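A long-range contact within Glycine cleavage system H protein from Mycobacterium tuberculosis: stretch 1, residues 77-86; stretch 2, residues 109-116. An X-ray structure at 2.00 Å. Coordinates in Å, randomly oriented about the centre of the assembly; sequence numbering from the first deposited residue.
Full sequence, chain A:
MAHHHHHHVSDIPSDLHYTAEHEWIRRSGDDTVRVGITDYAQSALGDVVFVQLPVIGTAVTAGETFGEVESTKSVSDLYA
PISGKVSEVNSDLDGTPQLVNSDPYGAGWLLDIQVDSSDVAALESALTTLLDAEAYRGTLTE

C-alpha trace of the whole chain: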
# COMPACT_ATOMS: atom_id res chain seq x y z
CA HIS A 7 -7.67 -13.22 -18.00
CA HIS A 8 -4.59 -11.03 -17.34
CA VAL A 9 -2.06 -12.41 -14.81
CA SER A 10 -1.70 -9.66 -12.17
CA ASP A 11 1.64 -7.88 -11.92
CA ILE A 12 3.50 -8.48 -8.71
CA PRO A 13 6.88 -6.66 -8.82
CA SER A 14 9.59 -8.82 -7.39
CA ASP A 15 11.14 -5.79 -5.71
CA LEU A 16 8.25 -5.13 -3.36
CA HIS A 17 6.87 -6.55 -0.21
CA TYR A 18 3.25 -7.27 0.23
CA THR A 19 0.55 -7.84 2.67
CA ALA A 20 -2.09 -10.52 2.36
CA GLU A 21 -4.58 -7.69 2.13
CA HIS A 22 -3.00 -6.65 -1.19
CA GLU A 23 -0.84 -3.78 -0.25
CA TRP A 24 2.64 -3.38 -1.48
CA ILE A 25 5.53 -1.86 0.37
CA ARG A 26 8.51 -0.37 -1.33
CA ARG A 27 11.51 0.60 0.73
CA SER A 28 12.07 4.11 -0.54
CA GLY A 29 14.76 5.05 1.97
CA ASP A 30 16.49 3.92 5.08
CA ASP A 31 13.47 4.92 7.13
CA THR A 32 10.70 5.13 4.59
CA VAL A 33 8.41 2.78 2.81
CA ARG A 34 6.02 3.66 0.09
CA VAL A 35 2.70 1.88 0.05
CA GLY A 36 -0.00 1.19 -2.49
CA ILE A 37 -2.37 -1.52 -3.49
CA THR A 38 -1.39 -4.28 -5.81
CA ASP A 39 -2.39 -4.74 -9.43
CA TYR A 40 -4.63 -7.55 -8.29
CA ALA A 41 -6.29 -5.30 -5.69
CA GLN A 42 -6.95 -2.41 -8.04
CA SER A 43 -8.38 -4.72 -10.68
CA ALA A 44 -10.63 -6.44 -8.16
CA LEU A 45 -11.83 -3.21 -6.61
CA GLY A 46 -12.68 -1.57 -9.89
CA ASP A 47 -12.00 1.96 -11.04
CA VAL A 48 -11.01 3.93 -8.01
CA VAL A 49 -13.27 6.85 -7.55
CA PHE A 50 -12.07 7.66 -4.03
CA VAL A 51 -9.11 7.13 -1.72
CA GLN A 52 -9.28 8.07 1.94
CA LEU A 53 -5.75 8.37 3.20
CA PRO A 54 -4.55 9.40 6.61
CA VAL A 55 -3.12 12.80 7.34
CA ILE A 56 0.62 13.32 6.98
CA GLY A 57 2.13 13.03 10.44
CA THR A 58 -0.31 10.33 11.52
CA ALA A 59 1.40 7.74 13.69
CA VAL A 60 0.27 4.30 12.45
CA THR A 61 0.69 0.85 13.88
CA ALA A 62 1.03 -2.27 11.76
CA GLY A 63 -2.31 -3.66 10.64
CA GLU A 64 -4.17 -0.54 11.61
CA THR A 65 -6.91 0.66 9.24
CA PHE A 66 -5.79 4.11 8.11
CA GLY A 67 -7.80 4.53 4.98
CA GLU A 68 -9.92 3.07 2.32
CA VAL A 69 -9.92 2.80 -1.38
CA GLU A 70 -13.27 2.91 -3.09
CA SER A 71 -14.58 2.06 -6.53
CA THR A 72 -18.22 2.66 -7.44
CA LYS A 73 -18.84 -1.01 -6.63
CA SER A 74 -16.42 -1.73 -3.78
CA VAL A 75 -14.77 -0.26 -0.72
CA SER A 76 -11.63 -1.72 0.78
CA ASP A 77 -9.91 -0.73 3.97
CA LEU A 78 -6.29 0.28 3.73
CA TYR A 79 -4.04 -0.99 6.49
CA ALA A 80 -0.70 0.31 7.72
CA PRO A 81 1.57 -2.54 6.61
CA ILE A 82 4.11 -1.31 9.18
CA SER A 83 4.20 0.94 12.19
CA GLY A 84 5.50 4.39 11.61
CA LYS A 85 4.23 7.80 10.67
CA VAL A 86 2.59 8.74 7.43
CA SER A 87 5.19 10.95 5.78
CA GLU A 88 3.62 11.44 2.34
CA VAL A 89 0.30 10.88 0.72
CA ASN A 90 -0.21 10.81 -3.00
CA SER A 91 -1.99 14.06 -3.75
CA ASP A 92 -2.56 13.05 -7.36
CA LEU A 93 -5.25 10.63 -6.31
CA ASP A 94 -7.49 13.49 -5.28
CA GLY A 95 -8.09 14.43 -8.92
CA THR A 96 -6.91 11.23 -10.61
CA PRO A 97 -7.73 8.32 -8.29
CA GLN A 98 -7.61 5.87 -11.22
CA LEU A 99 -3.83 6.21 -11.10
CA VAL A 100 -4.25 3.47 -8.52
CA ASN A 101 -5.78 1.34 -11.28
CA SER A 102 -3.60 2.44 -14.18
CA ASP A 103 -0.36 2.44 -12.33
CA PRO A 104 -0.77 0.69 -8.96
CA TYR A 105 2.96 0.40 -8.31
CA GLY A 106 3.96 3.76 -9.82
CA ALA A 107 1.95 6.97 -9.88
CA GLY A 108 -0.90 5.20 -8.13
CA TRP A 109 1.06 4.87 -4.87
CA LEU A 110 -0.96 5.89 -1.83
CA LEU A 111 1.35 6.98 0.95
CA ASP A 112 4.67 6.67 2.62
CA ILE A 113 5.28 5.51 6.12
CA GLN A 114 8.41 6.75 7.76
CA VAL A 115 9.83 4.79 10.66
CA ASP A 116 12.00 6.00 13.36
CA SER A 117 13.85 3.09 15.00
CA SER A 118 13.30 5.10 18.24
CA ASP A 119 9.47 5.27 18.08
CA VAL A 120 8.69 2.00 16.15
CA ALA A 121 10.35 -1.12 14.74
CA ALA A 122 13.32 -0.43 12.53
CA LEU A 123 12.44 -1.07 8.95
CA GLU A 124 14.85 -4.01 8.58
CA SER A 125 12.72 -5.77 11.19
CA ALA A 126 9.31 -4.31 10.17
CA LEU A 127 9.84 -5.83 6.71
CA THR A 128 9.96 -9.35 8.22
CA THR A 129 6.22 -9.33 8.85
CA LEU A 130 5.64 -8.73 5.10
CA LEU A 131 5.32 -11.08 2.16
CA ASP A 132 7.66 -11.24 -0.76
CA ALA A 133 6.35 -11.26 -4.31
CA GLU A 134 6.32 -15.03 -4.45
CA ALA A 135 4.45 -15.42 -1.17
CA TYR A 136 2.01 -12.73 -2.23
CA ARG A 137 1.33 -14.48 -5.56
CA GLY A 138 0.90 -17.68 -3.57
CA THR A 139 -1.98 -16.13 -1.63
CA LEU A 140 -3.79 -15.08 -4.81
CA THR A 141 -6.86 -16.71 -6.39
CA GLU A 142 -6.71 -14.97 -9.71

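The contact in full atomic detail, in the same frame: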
# COMPACT_ATOMS: atom_id res chain seq x y z
N ASP A 77 -10.72 -1.37 2.97
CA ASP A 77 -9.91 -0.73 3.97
C ASP A 77 -8.45 -0.81 3.57
O ASP A 77 -8.02 -1.76 2.95
CB ASP A 77 -10.12 -1.38 5.34
CG ASP A 77 -11.41 -0.93 5.99
OD1 ASP A 77 -11.98 0.10 5.59
OD2 ASP A 77 -11.83 -1.59 6.96
N LEU A 78 -7.73 0.23 3.89
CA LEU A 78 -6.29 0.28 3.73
C LEU A 78 -5.72 0.09 5.11
O LEU A 78 -6.20 0.67 6.06
CB LEU A 78 -5.89 1.65 3.19
CG LEU A 78 -6.34 1.90 1.76
CD1 LEU A 78 -6.03 3.33 1.27
CD2 LEU A 78 -5.71 0.82 0.85
N TYR A 79 -4.70 -0.74 5.22
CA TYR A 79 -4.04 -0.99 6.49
C TYR A 79 -2.60 -0.50 6.44
O TYR A 79 -1.96 -0.55 5.41
CB TYR A 79 -4.04 -2.47 6.78
CG TYR A 79 -5.40 -3.06 6.77
CD1 TYR A 79 -6.23 -2.93 7.87
CD2 TYR A 79 -5.90 -3.69 5.65
CE1 TYR A 79 -7.50 -3.45 7.88
CE2 TYR A 79 -7.18 -4.22 5.66
CZ TYR A 79 -7.96 -4.09 6.78
OH TYR A 79 -9.21 -4.61 6.80
N ALA A 80 -2.11 0.00 7.57
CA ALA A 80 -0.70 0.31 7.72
C ALA A 80 0.04 -1.04 7.66
O ALA A 80 -0.22 -1.93 8.47
CB ALA A 80 -0.45 1.05 9.03
N PRO A 81 0.88 -1.25 6.62
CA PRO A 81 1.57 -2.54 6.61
C PRO A 81 2.65 -2.59 7.70
O PRO A 81 3.00 -3.66 8.15
CB PRO A 81 2.22 -2.59 5.20
CG PRO A 81 1.66 -1.43 4.49
CD PRO A 81 1.36 -0.42 5.51
N ILE A 82 3.13 -1.43 8.11
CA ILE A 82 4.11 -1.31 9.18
C ILE A 82 3.75 -0.16 10.08
O ILE A 82 2.91 0.66 9.75
CB ILE A 82 5.54 -1.09 8.63
CG1 ILE A 82 5.65 0.21 7.83
CG2 ILE A 82 5.98 -2.30 7.82
CD1 ILE A 82 7.08 0.87 7.86
N SER A 83 4.36 -0.14 11.26
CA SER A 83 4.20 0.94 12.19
C SER A 83 5.13 2.04 11.78
O SER A 83 6.26 1.80 11.36
CB SER A 83 4.53 0.49 13.63
OG SER A 83 3.58 -0.47 14.04
N GLY A 84 4.65 3.25 11.89
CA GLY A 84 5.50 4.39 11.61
C GLY A 84 4.63 5.61 11.60
O GLY A 84 3.63 5.66 12.28
N LYS A 85 5.02 6.60 10.83
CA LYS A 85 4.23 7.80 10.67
C LYS A 85 4.05 8.01 9.20
O LYS A 85 4.97 7.87 8.43
CB LYS A 85 4.95 9.03 11.28
N VAL A 86 2.84 8.38 8.82
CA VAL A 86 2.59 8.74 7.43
C VAL A 86 3.41 9.98 7.10
O VAL A 86 3.29 11.01 7.76
CB VAL A 86 1.11 8.96 7.21
CG1 VAL A 86 0.84 9.54 5.80
CG2 VAL A 86 0.38 7.64 7.44
N TRP A 109 0.68 5.03 -6.28
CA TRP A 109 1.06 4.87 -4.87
C TRP A 109 0.16 5.69 -3.95
O TRP A 109 -0.42 6.71 -4.34
CB TRP A 109 2.54 5.25 -4.67
CG TRP A 109 2.80 6.74 -4.84
CD1 TRP A 109 2.98 7.40 -6.01
CD2 TRP A 109 2.90 7.71 -3.81
NE1 TRP A 109 3.17 8.74 -5.77
CE2 TRP A 109 3.13 8.95 -4.42
CE3 TRP A 109 2.81 7.66 -2.41
CZ2 TRP A 109 3.29 10.14 -3.69
CZ3 TRP A 109 2.95 8.84 -1.69
CH2 TRP A 109 3.20 10.04 -2.32
N LEU A 110 -0.03 5.23 -2.73
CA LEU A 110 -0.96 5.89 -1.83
C LEU A 110 -0.27 6.81 -0.84
O LEU A 110 -0.67 7.94 -0.68
CB LEU A 110 -1.77 4.85 -1.06
CG LEU A 110 -2.47 3.91 -2.03
CD1 LEU A 110 -3.14 2.88 -1.22
CD2 LEU A 110 -3.47 4.64 -2.96
N LEU A 111 0.73 6.28 -0.16
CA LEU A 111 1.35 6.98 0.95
C LEU A 111 2.67 6.37 1.31
O LEU A 111 3.02 5.27 0.87
CB LEU A 111 0.44 6.99 2.18
CG LEU A 111 0.05 5.70 2.90
CD1 LEU A 111 1.23 5.02 3.56
CD2 LEU A 111 -1.00 6.03 3.99
N ASP A 112 3.41 7.12 2.12
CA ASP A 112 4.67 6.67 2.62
C ASP A 112 4.54 6.58 4.11
O ASP A 112 3.87 7.39 4.74
CB ASP A 112 5.78 7.68 2.34
CG ASP A 112 6.14 7.76 0.92
OD1 ASP A 112 5.70 6.91 0.10
OD2 ASP A 112 6.86 8.71 0.61
N ILE A 113 5.22 5.61 4.68
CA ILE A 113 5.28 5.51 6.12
C ILE A 113 6.75 5.66 6.41
O ILE A 113 7.59 5.09 5.73
CB ILE A 113 4.68 4.19 6.66
CG1 ILE A 113 3.20 4.08 6.24
CG2 ILE A 113 4.84 4.13 8.18
CD1 ILE A 113 2.56 2.74 6.46
N GLN A 114 7.04 6.53 7.35
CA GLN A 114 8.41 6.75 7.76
C GLN A 114 8.51 6.12 9.14
O GLN A 114 7.60 6.25 9.95
CB GLN A 114 8.71 8.24 7.80
CG GLN A 114 10.15 8.58 7.95
CD GLN A 114 10.41 10.08 7.85
OE1 GLN A 114 9.49 10.88 7.72
NE2 GLN A 114 11.68 10.47 7.94
N VAL A 115 9.59 5.41 9.38
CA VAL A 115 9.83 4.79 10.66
C VAL A 115 11.02 5.49 11.27
O VAL A 115 12.02 5.81 10.60
CB VAL A 115 10.12 3.28 10.55
CG1 VAL A 115 9.27 2.64 9.44
CG2 VAL A 115 11.60 3.02 10.30
N ASP A 116 10.87 5.76 12.54
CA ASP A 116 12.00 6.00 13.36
C ASP A 116 12.19 4.77 14.24
O ASP A 116 11.31 4.45 15.06
CB ASP A 116 11.76 7.24 14.21
CG ASP A 116 13.03 7.94 14.53
OD1 ASP A 116 13.82 8.13 13.57
OD2 ASP A 116 13.25 8.26 15.72

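What fills the apolar centre of the contact? I113 does, with the largest covered area of any residue here. With chi1 at m and chi2 at t, its side chain reaches toward the loop of the first stretch, and I113 CD1 lies 3.5 Å from P81 CD and 4.3 Å from A80 CB. I82 CD1 lies 4.0 Å from I113 CG2. The branched isoleucine thus touches several loop residues at once, and the proline and alanine, both buried and apolar, are in keeping with contact to its methyl.

How does the apolar packing continue beyond I113? I82 CD1 also meets V115 CG1 at 3.2 Å, a tight approach. At the V86–I113 end of the pairing, V86 CG2 lies 4.0 Å from L111 CD2, and V86 shares a sheet face with I113. Farther out, L78 CD1 and L110 CD1 touch at 3.8 Å, although their backbones are well apart; both leucines are buried and point toward the opposing stretch.

Why does a glycine suit the place of G84? G84 CA sits 3.5 Å from I113 CG2 and 3.3 Å from Q114 O. A CB at its ideal position would clash with both atoms, so the absence of a side chain permits this close approach.

What ties the backbones together at the polar edge? K85 and Q114 form an antiparallel hydrogen-bonded pair: K85 N donates to Q114 O, and Q114 N to K85 O, both at 2.7 Å and nearly straight. Beside it, V86 and I113 form a non-hydrogen-bonded pair, supported by CA-H...O contacts from V86 CA to D112 O and from I113 CA to K85 O, each 3.3 Å. K85 and Q114 share the sheet's other face and are partly exposed, which suits polar residues; K85 is modelled only to CB.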